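Local atomic coordinates of mandelate racemase/muconate lactonizing enzyme/Enolase superfamily (Rhodobacter sphaeroides, PDB entry 2HZG), a protein that belongs to the enolase superfamily, joining an N-terminal alpha/beta capping domain to a barrel domain of the TIM type that holds a metal site. Residues V56-H61 with I380-Q385; S68-G73 with A86-Y91; Q98-L103 with A255-H260; T378-R381 with L386-R389. All blocks are in the same frame, centred on the assembly; numbering follows the deposited sequence.

Contact 1: V56-H61 with I380-Q385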
loop_
_atom_site.group_PDB
_atom_site.type_symbol
_atom_site.label_atom_id
_atom_site.label_comp_id
_atom_site.label_asym_id
_atom_site.label_seq_id
_atom_site.Cartn_x
_atom_site.Cartn_y
_atom_site.Cartn_z
ATOM N N VAL A 56 3.866 15.977 5.543
ATOM C CA VAL A 56 3.646 17.063 6.515
ATOM C C VAL A 56 2.532 16.845 7.541
ATOM O O VAL A 56 2.324 17.701 8.383
ATOM C CB VAL A 56 3.338 18.426 5.798
ATOM C CG1 VAL A 56 4.513 18.811 4.846
ATOM C CG2 VAL A 56 1.985 18.365 5.025
ATOM N N CYS A 57 1.790 15.740 7.447
ATOM C CA CYS A 57 0.592 15.582 8.272
ATOM C C CYS A 57 0.888 15.625 9.777
ATOM O O CYS A 57 1.967 15.243 10.204
ATOM C CB CYS A 57 -0.155 14.276 7.932
ATOM S SG CYS A 57 0.839 12.799 8.074
ATOM N N PRO A 58 -0.090 16.065 10.585
ATOM C CA PRO A 58 0.059 15.865 12.031
ATOM C C PRO A 58 0.247 14.373 12.312
ATOM O O PRO A 58 -0.333 13.527 11.616
ATOM C CB PRO A 58 -1.291 16.344 12.588
ATOM C CG PRO A 58 -1.799 17.322 11.585
ATOM C CD PRO A 58 -1.361 16.733 10.251
ATOM N N LYS A 59 1.079 14.015 13.279
ATOM C CA LYS A 59 1.226 12.590 13.560
ATOM C C LYS A 59 -0.078 12.008 14.128
ATOM O O LYS A 59 -0.895 12.735 14.723
ATOM C CB LYS A 59 2.423 12.321 14.474
ATOM C CG LYS A 59 2.177 12.619 15.946
ATOM C CD LYS A 59 3.385 12.244 16.805
ATOM C CE LYS A 59 3.297 13.019 18.121
ATOM N NZ LYS A 59 4.648 13.329 18.678
ATOM N N SER A 60 -0.280 10.711 13.925
ATOM C CA SER A 60 -1.425 10.013 14.501
ATOM C C SER A 60 -1.016 9.335 15.800
ATOM O O SER A 60 -1.806 9.218 16.735
ATOM C CB SER A 60 -2.002 8.986 13.513
ATOM O OG SER A 60 -2.724 9.669 12.507
ATOM N N HIS A 61 0.233 8.897 15.823
ATOM C CA HIS A 61 0.853 8.217 16.955
ATOM C C HIS A 61 2.300 7.909 16.556
ATOM O O HIS A 61 2.749 8.366 15.499
ATOM C CB HIS A 61 0.076 6.945 17.356
ATOM C CG HIS A 61 -0.081 5.943 16.256
ATOM N ND1 HIS A 61 -1.185 5.912 15.431
ATOM C CD2 HIS A 61 0.713 4.922 15.862
ATOM C CE1 HIS A 61 -1.056 4.917 14.569
ATOM N NE2 HIS A 61 0.079 4.297 14.817
ATOM N N ILE A 380 -2.012 23.519 2.475
ATOM C CA ILE A 380 -2.689 22.719 3.485
ATOM C C ILE A 380 -2.626 23.468 4.822
ATOM O O ILE A 380 -1.543 23.863 5.266
ATOM C CB ILE A 380 -2.081 21.290 3.622
ATOM C CG1 ILE A 380 -2.103 20.533 2.272
ATOM C CG2 ILE A 380 -2.818 20.498 4.712
ATOM C CD1 ILE A 380 -1.126 19.349 2.184
ATOM N N ARG A 381 -3.795 23.678 5.435
ATOM C CA ARG A 381 -3.884 24.228 6.793
ATOM C C ARG A 381 -4.505 23.265 7.789
ATOM O O ARG A 381 -5.493 22.602 7.480
ATOM C CB ARG A 381 -4.717 25.500 6.807
ATOM C CG ARG A 381 -4.011 26.684 6.259
ATOM C CD ARG A 381 -4.946 27.875 6.121
ATOM N NE ARG A 381 -4.336 28.876 5.252
ATOM C CZ ARG A 381 -3.539 29.849 5.677
ATOM N NH1 ARG A 381 -3.272 29.980 6.974
ATOM N NH2 ARG A 381 -3.022 30.700 4.800
ATOM N N ILE A 382 -3.932 23.229 8.992
ATOM C CA ILE A 382 -4.512 22.540 10.146
ATOM C C ILE A 382 -4.629 23.577 11.266
ATOM O O ILE A 382 -3.678 24.306 11.525
ATOM C CB ILE A 382 -3.627 21.349 10.623
ATOM C CG1 ILE A 382 -3.482 20.275 9.519
ATOM C CG2 ILE A 382 -4.147 20.776 11.932
ATOM C CD1 ILE A 382 -4.717 19.412 9.287
ATOM N N GLY A 383 -5.795 23.658 11.901
ATOM C CA GLY A 383 -6.031 24.637 12.972
ATOM C C GLY A 383 -5.749 26.064 12.528
ATOM O O GLY A 383 -5.198 26.859 13.290
ATOM N N GLY A 384 -6.114 26.373 11.286
ATOM C CA GLY A 384 -5.907 27.703 10.701
ATOM C C GLY A 384 -4.497 27.985 10.210
ATOM O O GLY A 384 -4.278 28.953 9.485
ATOM N N GLN A 385 -3.550 27.134 10.594
ATOM C CA GLN A 385 -2.119 27.330 10.328
ATOM C C GLN A 385 -1.612 26.518 9.132
ATOM O O GLN A 385 -1.944 25.329 8.992
ATOM C CB GLN A 385 -1.302 26.959 11.574
ATOM C CG GLN A 385 -1.569 27.867 12.805
ATOM C CD GLN A 385 -1.054 29.287 12.600
ATOM O OE1 GLN A 385 -1.838 30.244 12.507
ATOM N NE2 GLN A 385 0.277 29.427 12.491
#

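Contact 2: S68-G73 with A86-Y91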
loop_
_atom_site.group_PDB
_atom_site.type_symbol
_atom_site.label_atom_id
_atom_site.label_comp_id
_atom_site.label_asym_id
_atom_site.label_seq_id
_atom_site.Cartn_x
_atom_site.Cartn_y
_atom_site.Cartn_z
ATOM N N SER A 68 8.382 13.739 7.134
ATOM C CA SER A 68 9.351 14.797 7.470
ATOM C C SER A 68 10.052 14.609 8.821
ATOM O O SER A 68 11.191 15.045 8.995
ATOM C CB SER A 68 8.663 16.157 7.475
ATOM O OG SER A 68 7.707 16.214 8.514
ATOM N N ASP A 69 9.353 13.993 9.773
ATOM C CA ASP A 69 9.913 13.701 11.115
ATOM C C ASP A 69 11.148 12.815 11.072
ATOM O O ASP A 69 11.995 12.882 11.961
ATOM C CB ASP A 69 8.864 13.007 12.002
ATOM C CG ASP A 69 7.913 13.981 12.684
ATOM O OD1 ASP A 69 7.989 15.203 12.448
ATOM O OD2 ASP A 69 7.058 13.502 13.463
ATOM N N SER A 70 11.226 11.954 10.059
ATOM C CA SER A 70 12.332 11.012 9.924
ATOM C C SER A 70 13.400 11.474 8.942
ATOM O O SER A 70 14.358 10.743 8.678
ATOM C CB SER A 70 11.793 9.650 9.463
ATOM O OG SER A 70 10.916 9.108 10.437
ATOM N N VAL A 71 13.208 12.658 8.369
ATOM C CA VAL A 71 14.057 13.139 7.290
ATOM C C VAL A 71 14.730 14.488 7.642
ATOM O O VAL A 71 15.960 14.601 7.599
ATOM C CB VAL A 71 13.273 13.238 5.936
ATOM C CG1 VAL A 71 14.178 13.787 4.817
ATOM C CG2 VAL A 71 12.691 11.874 5.522
ATOM N N LEU A 72 13.926 15.497 7.960
ATOM C CA LEU A 72 14.458 16.826 8.309
ATOM C C LEU A 72 15.363 16.731 9.512
ATOM O O LEU A 72 14.982 16.150 10.529
ATOM C CB LEU A 72 13.338 17.836 8.604
ATOM C CG LEU A 72 12.613 18.448 7.395
ATOM C CD1 LEU A 72 11.566 19.466 7.899
ATOM C CD2 LEU A 72 13.604 19.128 6.434
ATOM N N GLY A 73 16.569 17.280 9.388
ATOM C CA GLY A 73 17.500 17.366 10.528
ATOM C C GLY A 73 18.375 16.144 10.630
ATOM O O GLY A 73 19.282 16.090 11.459
ATOM N N ALA A 86 15.854 5.855 5.415
ATOM C CA ALA A 86 14.757 5.052 4.838
ATOM C C ALA A 86 14.144 4.061 5.847
ATOM O O ALA A 86 12.926 3.924 5.927
ATOM C CB ALA A 86 15.245 4.308 3.589
ATOM N N ALA A 87 14.989 3.366 6.608
ATOM C CA ALA A 87 14.511 2.486 7.700
ATOM C C ALA A 87 13.735 3.257 8.778
ATOM O O ALA A 87 12.740 2.763 9.301
ATOM C CB ALA A 87 15.678 1.711 8.318
ATOM N N LEU A 88 14.188 4.470 9.093
ATOM C CA LEU A 88 13.506 5.336 10.068
ATOM C C LEU A 88 12.095 5.712 9.593
ATOM O O LEU A 88 11.133 5.616 10.346
ATOM C CB LEU A 88 14.327 6.612 10.351
ATOM C CG LEU A 88 14.017 7.394 11.638
ATOM C CD1 LEU A 88 14.046 6.521 12.909
ATOM C CD2 LEU A 88 15.019 8.538 11.790
ATOM N N VAL A 89 11.984 6.144 8.340
ATOM C CA VAL A 89 10.661 6.393 7.731
ATOM C C VAL A 89 9.819 5.129 7.788
ATOM O O VAL A 89 8.665 5.197 8.171
ATOM C CB VAL A 89 10.779 6.893 6.271
ATOM C CG1 VAL A 89 9.389 6.922 5.582
ATOM C CG2 VAL A 89 11.474 8.265 6.213
ATOM N N GLY A 90 10.400 3.986 7.415
ATOM C CA GLY A 90 9.739 2.683 7.483
ATOM C C GLY A 90 9.154 2.362 8.856
ATOM O O GLY A 90 8.076 1.777 8.967
ATOM N N TYR A 91 9.859 2.761 9.911
ATOM C CA TYR A 91 9.396 2.509 11.263
ATOM C C TYR A 91 8.400 3.577 11.718
ATOM O O TYR A 91 7.270 3.243 12.121
ATOM C CB TYR A 91 10.597 2.415 12.229
ATOM C CG TYR A 91 10.191 2.175 13.671
ATOM C CD1 TYR A 91 9.881 0.888 14.120
ATOM C CD2 TYR A 91 10.092 3.234 14.573
ATOM C CE1 TYR A 91 9.492 0.662 15.441
ATOM C CE2 TYR A 91 9.702 3.019 15.893
ATOM C CZ TYR A 91 9.410 1.727 16.317
ATOM O OH TYR A 91 9.022 1.509 17.627
#

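Contact 3: Q98-L103 with A255-H260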
loop_
_atom_site.group_PDB
_atom_site.type_symbol
_atom_site.label_atom_id
_atom_site.label_comp_id
_atom_site.label_asym_id
_atom_site.label_seq_id
_atom_site.Cartn_x
_atom_site.Cartn_y
_atom_site.Cartn_z
ATOM N N GLN A 98 0.624 5.697 2.462
ATOM C CA GLN A 98 1.247 6.480 1.379
ATOM C C GLN A 98 2.774 6.625 1.517
ATOM O O GLN A 98 3.448 6.958 0.528
ATOM C CB GLN A 98 0.622 7.887 1.312
ATOM C CG GLN A 98 0.999 8.730 0.072
ATOM C CD GLN A 98 0.339 8.242 -1.220
ATOM O OE1 GLN A 98 -0.631 7.498 -1.184
ATOM N NE2 GLN A 98 0.857 8.677 -2.363
ATOM N N ALA A 99 3.320 6.364 2.710
ATOM C CA ALA A 99 4.729 6.713 2.990
ATOM C C ALA A 99 5.786 6.298 1.923
ATOM O O ALA A 99 6.616 7.121 1.556
ATOM C CB ALA A 99 5.158 6.264 4.387
ATOM N N PRO A 100 5.771 5.034 1.441
ATOM C CA PRO A 100 6.818 4.596 0.508
ATOM C C PRO A 100 6.893 5.453 -0.765
ATOM O O PRO A 100 7.972 5.616 -1.318
ATOM C CB PRO A 100 6.377 3.179 0.123
ATOM C CG PRO A 100 5.482 2.746 1.177
ATOM C CD PRO A 100 4.830 3.941 1.749
ATOM N N HIS A 101 5.750 5.976 -1.217
ATOM C CA HIS A 101 5.703 6.779 -2.443
ATOM C C HIS A 101 6.351 8.139 -2.217
ATOM O O HIS A 101 7.110 8.619 -3.066
ATOM C CB HIS A 101 4.251 6.920 -2.908
ATOM C CG HIS A 101 3.783 5.768 -3.742
ATOM N ND1 HIS A 101 2.627 5.811 -4.497
ATOM C CD2 HIS A 101 4.330 4.552 -3.960
ATOM C CE1 HIS A 101 2.483 4.664 -5.138
ATOM N NE2 HIS A 101 3.509 3.886 -4.837
ATOM N N MET A 102 6.070 8.738 -1.060
ATOM C CA MET A 102 6.729 9.973 -0.631
ATOM C C MET A 102 8.229 9.725 -0.413
ATOM O O MET A 102 9.069 10.487 -0.903
ATOM C CB MET A 102 6.066 10.532 0.646
ATOM C CG MET A 102 6.591 11.941 1.062
ATOM S SD MET A 102 6.332 13.227 -0.198
ATOM C CE MET A 102 7.971 13.462 -0.849
ATOM N N LEU A 103 8.562 8.643 0.284
ATOM C CA LEU A 103 9.962 8.270 0.492
ATOM C C LEU A 103 10.777 8.088 -0.803
ATOM O O LEU A 103 11.944 8.457 -0.858
ATOM C CB LEU A 103 10.061 6.994 1.317
ATOM C CG LEU A 103 11.462 6.403 1.562
ATOM C CD1 LEU A 103 12.397 7.395 2.332
ATOM C CD2 LEU A 103 11.321 5.108 2.325
ATOM N N ALA A 255 4.154 -2.017 -9.753
ATOM C CA ALA A 255 3.315 -1.576 -8.631
ATOM C C ALA A 255 3.941 -1.866 -7.262
ATOM O O ALA A 255 3.386 -1.451 -6.232
ATOM C CB ALA A 255 1.913 -2.178 -8.723
ATOM N N ALA A 256 5.096 -2.539 -7.228
ATOM C CA ALA A 256 5.765 -2.812 -5.932
ATOM C C ALA A 256 6.115 -1.500 -5.226
ATOM O O ALA A 256 6.811 -0.637 -5.793
ATOM C CB ALA A 256 7.025 -3.666 -6.113
ATOM N N HIS A 257 5.609 -1.324 -4.010
ATOM C CA HIS A 257 5.976 -0.148 -3.212
ATOM C C HIS A 257 6.870 -0.593 -2.047
ATOM O O HIS A 257 7.172 0.181 -1.162
ATOM C CB HIS A 257 4.740 0.634 -2.728
ATOM C CG HIS A 257 3.781 -0.190 -1.917
ATOM N ND1 HIS A 257 2.619 -0.717 -2.440
ATOM C CD2 HIS A 257 3.820 -0.580 -0.619
ATOM C CE1 HIS A 257 1.982 -1.390 -1.497
ATOM N NE2 HIS A 257 2.685 -1.315 -0.383
ATOM N N ASN A 258 7.273 -1.859 -2.058
ATOM C CA ASN A 258 8.341 -2.318 -1.194
ATOM C C ASN A 258 9.058 -3.487 -1.840
ATOM O O ASN A 258 8.596 -4.026 -2.851
ATOM C CB ASN A 258 7.849 -2.643 0.235
ATOM C CG ASN A 258 6.691 -3.640 0.249
ATOM O OD1 ASN A 258 6.834 -4.768 -0.211
ATOM N ND2 ASN A 258 5.547 -3.221 0.781
ATOM N N PHE A 259 10.183 -3.870 -1.251
ATOM C CA PHE A 259 10.976 -4.990 -1.739
ATOM C C PHE A 259 10.193 -6.311 -1.807
ATOM O O PHE A 259 10.308 -7.038 -2.779
ATOM C CB PHE A 259 12.248 -5.175 -0.887
ATOM C CG PHE A 259 12.952 -6.485 -1.125
ATOM C CD1 PHE A 259 13.787 -6.651 -2.222
ATOM C CD2 PHE A 259 12.772 -7.558 -0.251
ATOM C CE1 PHE A 259 14.434 -7.840 -2.453
ATOM C CE2 PHE A 259 13.402 -8.776 -0.481
ATOM C CZ PHE A 259 14.242 -8.920 -1.580
ATOM N N HIS A 260 9.446 -6.644 -0.763
ATOM C CA HIS A 260 8.789 -7.949 -0.729
ATOM C C HIS A 260 7.690 -8.164 -1.775
ATOM O O HIS A 260 7.505 -9.284 -2.223
ATOM C CB HIS A 260 8.362 -8.351 0.696
ATOM C CG HIS A 260 9.519 -8.822 1.524
ATOM N ND1 HIS A 260 10.159 -8.010 2.436
ATOM C CD2 HIS A 260 10.198 -9.996 1.520
ATOM C CE1 HIS A 260 11.170 -8.671 2.976
ATOM N NE2 HIS A 260 11.212 -9.879 2.440
HETATM O O HOH W 1 3.375 1.506 -6.071
#

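Contact 4: T378-R381 with L386-R389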
loop_
_atom_site.group_PDB
_atom_site.type_symbol
_atom_site.label_atom_id
_atom_site.label_comp_id
_atom_site.label_asym_id
_atom_site.label_seq_id
_atom_site.Cartn_x
_atom_site.Cartn_y
_atom_site.Cartn_z
ATOM N N THR A 378 -0.500 24.951 -4.057
ATOM C CA THR A 378 -1.071 23.985 -3.136
ATOM C C THR A 378 -0.876 24.506 -1.724
ATOM O O THR A 378 0.219 24.937 -1.377
ATOM C CB THR A 378 -0.333 22.624 -3.307
ATOM O OG1 THR A 378 -0.374 22.231 -4.684
ATOM C CG2 THR A 378 -0.944 21.523 -2.451
ATOM N N GLU A 379 -1.942 24.475 -0.920
ATOM C CA GLU A 379 -1.859 24.861 0.492
ATOM C C GLU A 379 -2.629 23.897 1.361
ATOM O O GLU A 379 -3.757 23.511 1.027
ATOM C CB GLU A 379 -2.410 26.267 0.741
ATOM C CG GLU A 379 -1.554 27.377 0.156
ATOM C CD GLU A 379 -2.137 28.771 0.401
ATOM O OE1 GLU A 379 -3.259 28.879 0.956
ATOM O OE2 GLU A 379 -1.451 29.760 0.039
ATOM N N ILE A 380 -2.012 23.519 2.475
ATOM C CA ILE A 380 -2.689 22.719 3.485
ATOM C C ILE A 380 -2.626 23.468 4.822
ATOM O O ILE A 380 -1.543 23.863 5.266
ATOM C CB ILE A 380 -2.081 21.290 3.622
ATOM C CG1 ILE A 380 -2.103 20.533 2.272
ATOM C CG2 ILE A 380 -2.818 20.498 4.712
ATOM C CD1 ILE A 380 -1.126 19.349 2.184
ATOM N N ARG A 381 -3.795 23.678 5.435
ATOM C CA ARG A 381 -3.884 24.228 6.793
ATOM C C ARG A 381 -4.505 23.265 7.789
ATOM O O ARG A 381 -5.493 22.602 7.480
ATOM C CB ARG A 381 -4.717 25.500 6.807
ATOM C CG ARG A 381 -4.011 26.684 6.259
ATOM C CD ARG A 381 -4.946 27.875 6.121
ATOM N NE ARG A 381 -4.336 28.876 5.252
ATOM C CZ ARG A 381 -3.539 29.849 5.677
ATOM N NH1 ARG A 381 -3.272 29.980 6.974
ATOM N NH2 ARG A 381 -3.022 30.700 4.800
ATOM N N LEU A 386 -0.798 27.152 8.285
ATOM C CA LEU A 386 -0.194 26.452 7.150
ATOM C C LEU A 386 0.771 25.391 7.641
ATOM O O LEU A 386 1.626 25.661 8.477
ATOM C CB LEU A 386 0.524 27.404 6.187
ATOM C CG LEU A 386 -0.328 28.230 5.223
ATOM C CD1 LEU A 386 0.493 29.401 4.691
ATOM C CD2 LEU A 386 -0.878 27.393 4.079
ATOM N N ILE A 387 0.588 24.168 7.150
ATOM C CA ILE A 387 1.575 23.119 7.350
ATOM C C ILE A 387 2.260 22.772 6.026
ATOM O O ILE A 387 3.285 22.101 6.010
ATOM C CB ILE A 387 0.988 21.855 8.058
ATOM C CG1 ILE A 387 -0.021 21.116 7.151
ATOM C CG2 ILE A 387 0.397 22.256 9.443
ATOM C CD1 ILE A 387 -0.402 19.715 7.645
ATOM N N TYR A 388 1.673 23.219 4.923
ATOM C CA TYR A 388 2.346 23.150 3.615
ATOM C C TYR A 388 1.917 24.280 2.686
ATOM O O TYR A 388 0.742 24.611 2.592
ATOM C CB TYR A 388 2.174 21.776 2.919
ATOM C CG TYR A 388 2.750 21.759 1.512
ATOM C CD1 TYR A 388 1.961 22.115 0.424
ATOM C CD2 TYR A 388 4.090 21.427 1.276
ATOM C CE1 TYR A 388 2.480 22.134 -0.891
ATOM C CE2 TYR A 388 4.625 21.434 -0.051
ATOM C CZ TYR A 388 3.806 21.788 -1.117
ATOM O OH TYR A 388 4.289 21.828 -2.414
ATOM N N ARG A 389 2.891 24.880 2.017
ATOM C CA ARG A 389 2.614 25.758 0.891
ATOM C C ARG A 389 3.640 25.516 -0.192
ATOM O O ARG A 389 4.782 25.143 0.087
ATOM C CB ARG A 389 2.595 27.254 1.289
ATOM C CG ARG A 389 2.103 28.163 0.140
ATOM C CD ARG A 389 1.576 29.529 0.587
ATOM N NE ARG A 389 2.513 30.233 1.462
ATOM C CZ ARG A 389 2.178 31.260 2.244
ATOM N NH1 ARG A 389 0.924 31.706 2.263
ATOM N NH2 ARG A 389 3.094 31.830 3.020
#

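Contact 1: V56-H61 with I380-Q385
With CG1 set beside its backbone N (chi1 -62°) and CG2 turned beside its carbonyl carbon, Ile382 spreads both gamma carbons before the ring of Pro58. The isoleucine ends the first strand of a beta hairpin near the C-terminus; the proline belongs to the loop that leaves helix 48-56 in the N-terminal capping domain. The two side chains meet tip to tip. Pro58 CG is 4.0 Å from Ile382 CG1 and 4.2 Å from Ile382 CG2, so the outer corner of the proline ring faces the fork of the isoleucine. Two residues back along the strand, on the same face, Ile380 reaches toward the last turn of the helix, where its CD1 lies 4.3 Å from Val56 CG2. No hydrogen bond crosses between the segments, whose backbones are 8.3 Å apart even at the nearest CA pair, Pro58 CA and Ile382 CA. The join is therefore made by apolar carbon alone, and Ile387 of the second hairpin strand adds to it by touching Val56, Ile380 and Ile382. The strand also pairs with one of the second subunit, whose Tyr12 packs on Pro58, placing this patch at the dimer interface. Beyond Ile382 the chain reverses in a type I' turn, with Gly383 and Gly384 at positive phi. Its ends are tied by Ile382 N to Gln385 O (2.9 Å) and by Gln385 N to Ile382 O (3.0 Å). Arg381 NH1 braces the turn from the side, donating to Gly384 O at 2.9 Å, with that oxygen close to the guanidinium plane.

Contact 2: S68-G73 with A86-Y91
A short 3-10 segment of the N-terminal capping domain, late in the long loop that follows helix 48-56 and ending at Ser70, packs with Val71 just after it against Leu88 and Val89 of helix 79-92. Ser70 lies against both: its CB is 3.5 Å from Val89 CG2, a tight carbon contact at the point where the two backbones come nearest. On its other flank the serine is met by Leu88, whose CG sits 3.8 Å from Ser70 CB and whose CD2 runs on to lie 3.9 Å from Ser70 O. Leu88 CG stands anti to the backbone N (chi1 -161°), which carries the branched end of the leucine out over the serine backbone. The hydroxyl is held mainly by Asn92 ND2, one turn farther along the same helix, while Leu88 O, 3.5 Å from Ser70 OG, offers at most a weak and unsettled bond. Asn92 thus gives the polar tip of a buried residue a partner on the helix against which its carbon packs. Val71 passes Val89 at a slant, then turns inward to Ile5 and Val8 of strand 5-14 and to Ile106 of helix 99-118. Val71 thereby touches strand 5-14 as well as two helices. Ser68 O secures the geometry of the turn by accepting from both Leu72 N and Val71 N, and the valines close the apolar side with Val71 CG2 3.9 Å from Val89 CG2.

Contact 3: Q98-L103 with A255-H260
A water bound 2.7 Å from His101 NE2 links that ring to the other segment by donating to Ala255 O, 3.0 Å from the water oxygen. It lies at the edge of the imidazole, in the ring plane, and bridges helix 99-118 of the capping domain to the chain that leaves barrel strand 249-252. Beside this bridge the segments touch directly through carbon. The CG of His257 occupies the crowded position between its backbone N and carbonyl carbon (chi1 57°), which stands the ring up alongside Pro100, the two side chains pointing the same way. Pro100 CG approaches His257 CD2 to 4.1 Å, obliquely to the imidazole. The proline also lies on the backbone of His257, with Pro100 CB 3.4 Å from His257 O. From the neighbouring helix position, His101 crosses His257 at a slant, its NE2 4.1 Å from His257 CB. Leu97 of the second subunit packs on both histidines, so the contact lies at the dimer interface as well as at the seam between domains. Just after His257, Asn258 takes the N-cap position of helix 259-268, its OD1 bonded to Met261 N. Just before Ala255 comes Glu254, a ligand of a sodium ion; the side chain of His101 is about 13 Å from a bound sodium ion. With no direct hydrogen bond between these segments, one ordered water carries their polar link, and the direct touch is left to Pro100 and the two histidines.

Contact 4: T378-R381 with L386-R389
One face of the Arg381 guanidinium is covered by Leu386, whose CG sits over its centre, 3.6 Å from Arg381 CZ. The Arg389 guanidinium has Leu386 CD1 on one face, toward the rim, and Glu379 OE2 at its edge, in plane. Between the strands, Thr378 CB meets the edge of the Tyr388 ring, 3.7 Å from Tyr388 CE1. Together these residues build a two-stranded antiparallel hairpin with a classic beta bulge. Ile380 O is gripped twice, by Ile387 N at 2.9 Å, tilted 18° from the carbonyl plane, and by Tyr388 N at 3.3 Å, in that plane on a lone pair. Ile380 N returns a bond to Tyr388 O (3.0 Å), and the extra residue shifts the register so that Leu386 comes opposite Arg381. Ile380 and Tyr388 share the face that packs on Ile52 of helix 48-56, and Tyr388 OH reaches Leu10 O. Glu379, Arg381, Leu386 and Arg389 occupy the other face. There Arg389 runs alongside the extended Glu379, pointing the same way, with its CD 3.1 Å from Glu379 OE2 and a bend at chi3 (51°); the salt bridge from Glu379 OE2 to Arg389 NH1 is long at 3.8 Å, and the planar groups are turned 57° apart. Strand 378-382 also pairs with a strand of the second subunit, continuing the sheet across the dimer. Arg381 NH1 is bonded to Gly384 O, while Arg381 NH2 comes within 4.8 Å of Arg389 NH1; the nearby Glu379 carboxylate would be expected to ease the repulsion between these like charges, while Leu386 packs on a face of each guanidinium.

Overall arrangement
Contacts 1 and 4 share strand 378-382 and touch, Ile387 reaching Pro58. Both are partly buried and lie far from the chain's centre: contact 4 is dense with backbone bonds and charge, contact 1 purely apolar across its segments. Contact 2, the buried one, lies within the capping domain and meets contact 3 where Val89 packs on Leu103, on consecutive helices. Contact 3 is nearest the centre of the chain and alone joins the capping domain to the barrel, with water in its polar link. Contacts 1, 3 and 4 all reach the second subunit; contact 2 does not.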